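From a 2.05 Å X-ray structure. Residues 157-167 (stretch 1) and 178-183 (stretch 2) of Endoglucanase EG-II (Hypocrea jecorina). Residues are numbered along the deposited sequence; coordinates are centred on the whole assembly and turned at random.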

# COMPACT_ATOMS: atom_id res chain seq x y z
N THR A 157 -17.25 12.38 -6.11
CA THR A 157 -17.91 11.08 -6.12
C THR A 157 -17.04 10.01 -5.46
O THR A 157 -17.53 9.21 -4.67
N TRP A 158 -15.74 10.02 -5.77
CA TRP A 158 -14.81 9.08 -5.12
C TRP A 158 -14.81 9.17 -3.59
O TRP A 158 -14.86 8.15 -2.90
N ALA A 159 -14.77 10.39 -3.05
CA ALA A 159 -14.81 10.57 -1.59
C ALA A 159 -16.06 9.97 -0.95
O ALA A 159 -16.00 9.42 0.14
N ALA A 160 -17.20 10.09 -1.64
CA ALA A 160 -18.44 9.46 -1.18
C ALA A 160 -18.29 7.94 -1.16
O ALA A 160 -18.68 7.28 -0.19
N THR A 161 -17.72 7.39 -2.23
CA THR A 161 -17.44 5.96 -2.31
C THR A 161 -16.57 5.54 -1.14
O THR A 161 -16.85 4.56 -0.44
N VAL A 162 -15.49 6.30 -0.92
CA VAL A 162 -14.59 6.01 0.18
C VAL A 162 -15.33 6.02 1.52
O VAL A 162 -15.11 5.15 2.37
N GLN A 163 -16.21 7.01 1.71
CA GLN A 163 -17.02 7.08 2.93
C GLN A 163 -17.89 5.83 3.11
O GLN A 163 -17.99 5.28 4.21
N GLU A 164 -18.53 5.38 2.04
CA GLU A 164 -19.33 4.16 2.10
C GLU A 164 -18.47 2.95 2.50
O GLU A 164 -18.90 2.08 3.26
N VAL A 165 -17.25 2.89 2.00
CA VAL A 165 -16.35 1.79 2.39
C VAL A 165 -15.98 1.86 3.87
O VAL A 165 -16.10 0.87 4.60
N VAL A 166 -15.56 3.03 4.33
CA VAL A 166 -15.25 3.18 5.76
C VAL A 166 -16.44 2.77 6.63
O VAL A 166 -16.28 2.06 7.63
N THR A 167 -17.64 3.19 6.25
CA THR A 167 -18.82 2.82 7.01
C THR A 167 -19.00 1.30 7.02
O THR A 167 -19.31 0.71 8.06
N PHE A 178 -6.54 0.73 11.51
CA PHE A 178 -6.27 1.83 10.59
C PHE A 178 -6.96 1.60 9.25
O PHE A 178 -7.04 0.46 8.76
N ILE A 179 -7.43 2.68 8.63
CA ILE A 179 -8.01 2.62 7.30
C ILE A 179 -7.38 3.72 6.44
O ILE A 179 -7.29 4.86 6.87
N SER A 180 -6.92 3.37 5.24
CA SER A 180 -6.34 4.34 4.31
C SER A 180 -7.40 5.14 3.57
O SER A 180 -8.42 4.58 3.16
N LEU A 181 -7.13 6.43 3.36
CA LEU A 181 -7.95 7.26 2.49
C LEU A 181 -7.11 7.68 1.28
O LEU A 181 -6.25 8.56 1.39
N PRO A 182 -7.32 7.05 0.11
CA PRO A 182 -6.51 7.39 -1.06
C PRO A 182 -7.14 8.43 -1.98
O PRO A 182 -8.34 8.38 -2.25
N GLY A 183 -6.32 9.35 -2.49
CA GLY A 183 -6.80 10.42 -3.34
C GLY A 183 -6.51 10.23 -4.82
O GLY A 183 -6.04 9.16 -5.24

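Packing of a helix (157-167) against a nearly antiparallel strand (179-182) in endoglucanase EG-II. The two axes run at 172° and approach to 9.5 Å, and the gap is filled by side chains from both stretches; together the stretches bury 280 Å². Trp158, Val162 and Val166, spaced four residues apart, lie along one side of the helix, and each directs its CA-to-CB bond toward the strand.

Val166 has the most covered surface, 54 Å². Its chi1 is t (167°), and the Val166 CG2 methyl reaches two strand residues, lying 4.0 Å from Ile179 CG2 and 4.0 Å from Leu181 CD2. Ile179 (chi1 m, chi2 t) points toward the helix. Leu181 (m, t) leaves its backbone sideways, but the end of its side chain comes nearer, so that Leu181 CD2 also packs 3.7 Å from Val162 CG1. Val162, again t, therefore sits at the middle of the contact: CG1 meets Leu181, while Val162 CG2 lies 4.4 Å from Pro182 CD.

Pro182 follows with 51 Å² covered. Its ring is puckered C-gamma endo, and Pro182 CG lies 4.2 Å from Trp158 CZ2. Trp158 (chi1 t, chi2 -118°) places its indole against the proline ring and supplies the one hydrogen bond between the stretches: Trp158 NE1 donates to Pro182 O over 2.9 Å, with an N-H...O angle of 154°. The acceptor lies at the edge of the indole, near its plane, where the N-H can address it. This bond gives the buried indole nitrogen a polar partner within an otherwise apolar contact.

Ser180, between Ile179 and Leu181, points away from the helix; its OG is hydrogen-bonded elsewhere in the structure. Gln163 and Thr167 also point away from the strand, and Thr167 OG1 donates to Gln163 O at 2.9 Å, one turn back along the helix.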

# COMPACT_ATOMS: atom_id res chain seq x y z
CB THR A 157 -18.29 10.68 -7.55
OG1 THR A 157 -19.00 11.76 -8.15
CG2 THR A 157 -19.17 9.43 -7.54
CB TRP A 158 -13.39 9.23 -5.69
CG TRP A 158 -12.38 8.30 -5.04
CD1 TRP A 158 -11.27 8.65 -4.32
CD2 TRP A 158 -12.40 6.86 -5.06
NE1 TRP A 158 -10.60 7.53 -3.90
CE2 TRP A 158 -11.27 6.42 -4.33
CE3 TRP A 158 -13.26 5.91 -5.62
CZ2 TRP A 158 -10.99 5.07 -4.15
CZ3 TRP A 158 -12.97 4.57 -5.43
CH2 TRP A 158 -11.85 4.17 -4.70
CB ALA A 159 -14.71 12.06 -1.22
CB ALA A 160 -19.61 9.87 -2.09
CB THR A 161 -16.76 5.61 -3.65
OG1 THR A 161 -17.65 5.91 -4.73
CG2 THR A 161 -16.35 4.12 -3.72
CB VAL A 162 -13.35 6.95 0.20
CG1 VAL A 162 -12.53 6.75 1.48
CG2 VAL A 162 -12.47 6.73 -1.05
CB GLN A 163 -17.90 8.34 2.93
CG GLN A 163 -18.86 8.44 4.11
CD GLN A 163 -18.14 8.61 5.44
OE1 GLN A 163 -17.75 9.71 5.82
NE2 GLN A 163 -17.97 7.50 6.17
CB GLU A 164 -20.03 3.90 0.76
CG GLU A 164 -21.19 4.84 0.42
CD GLU A 164 -22.12 4.25 -0.64
OE1 GLU A 164 -22.22 3.00 -0.71
OE2 GLU A 164 -22.75 5.02 -1.40
CB VAL A 165 -15.09 1.76 1.52
CG1 VAL A 165 -14.07 0.75 2.06
CG2 VAL A 165 -15.46 1.42 0.08
CB VAL A 166 -14.81 4.62 6.10
CG1 VAL A 166 -14.82 4.82 7.62
CG2 VAL A 166 -13.42 4.89 5.52
CB THR A 167 -20.08 3.50 6.46
OG1 THR A 167 -19.87 4.91 6.43
CG2 THR A 167 -21.30 3.18 7.34
CB PHE A 178 -4.76 1.98 10.32
CG PHE A 178 -3.97 2.51 11.49
CD1 PHE A 178 -4.18 3.79 11.98
CD2 PHE A 178 -2.98 1.72 12.08
CE1 PHE A 178 -3.43 4.28 13.04
CE2 PHE A 178 -2.23 2.20 13.15
CZ PHE A 178 -2.45 3.48 13.62
CB ILE A 179 -9.54 2.80 7.33
CG1 ILE A 179 -10.20 1.74 8.21
CG2 ILE A 179 -10.12 2.73 5.92
CD1 ILE A 179 -11.71 1.95 8.38
CB SER A 180 -5.51 3.62 3.25
OG SER A 180 -4.35 3.04 3.81
CB LEU A 181 -8.47 8.49 3.24
CG LEU A 181 -9.17 8.24 4.58
CD1 LEU A 181 -9.59 9.55 5.24
CD2 LEU A 181 -10.39 7.31 4.40
CB PRO A 182 -6.39 6.05 -1.79
CG PRO A 182 -7.78 5.43 -1.54
CD PRO A 182 -8.20 5.89 -0.15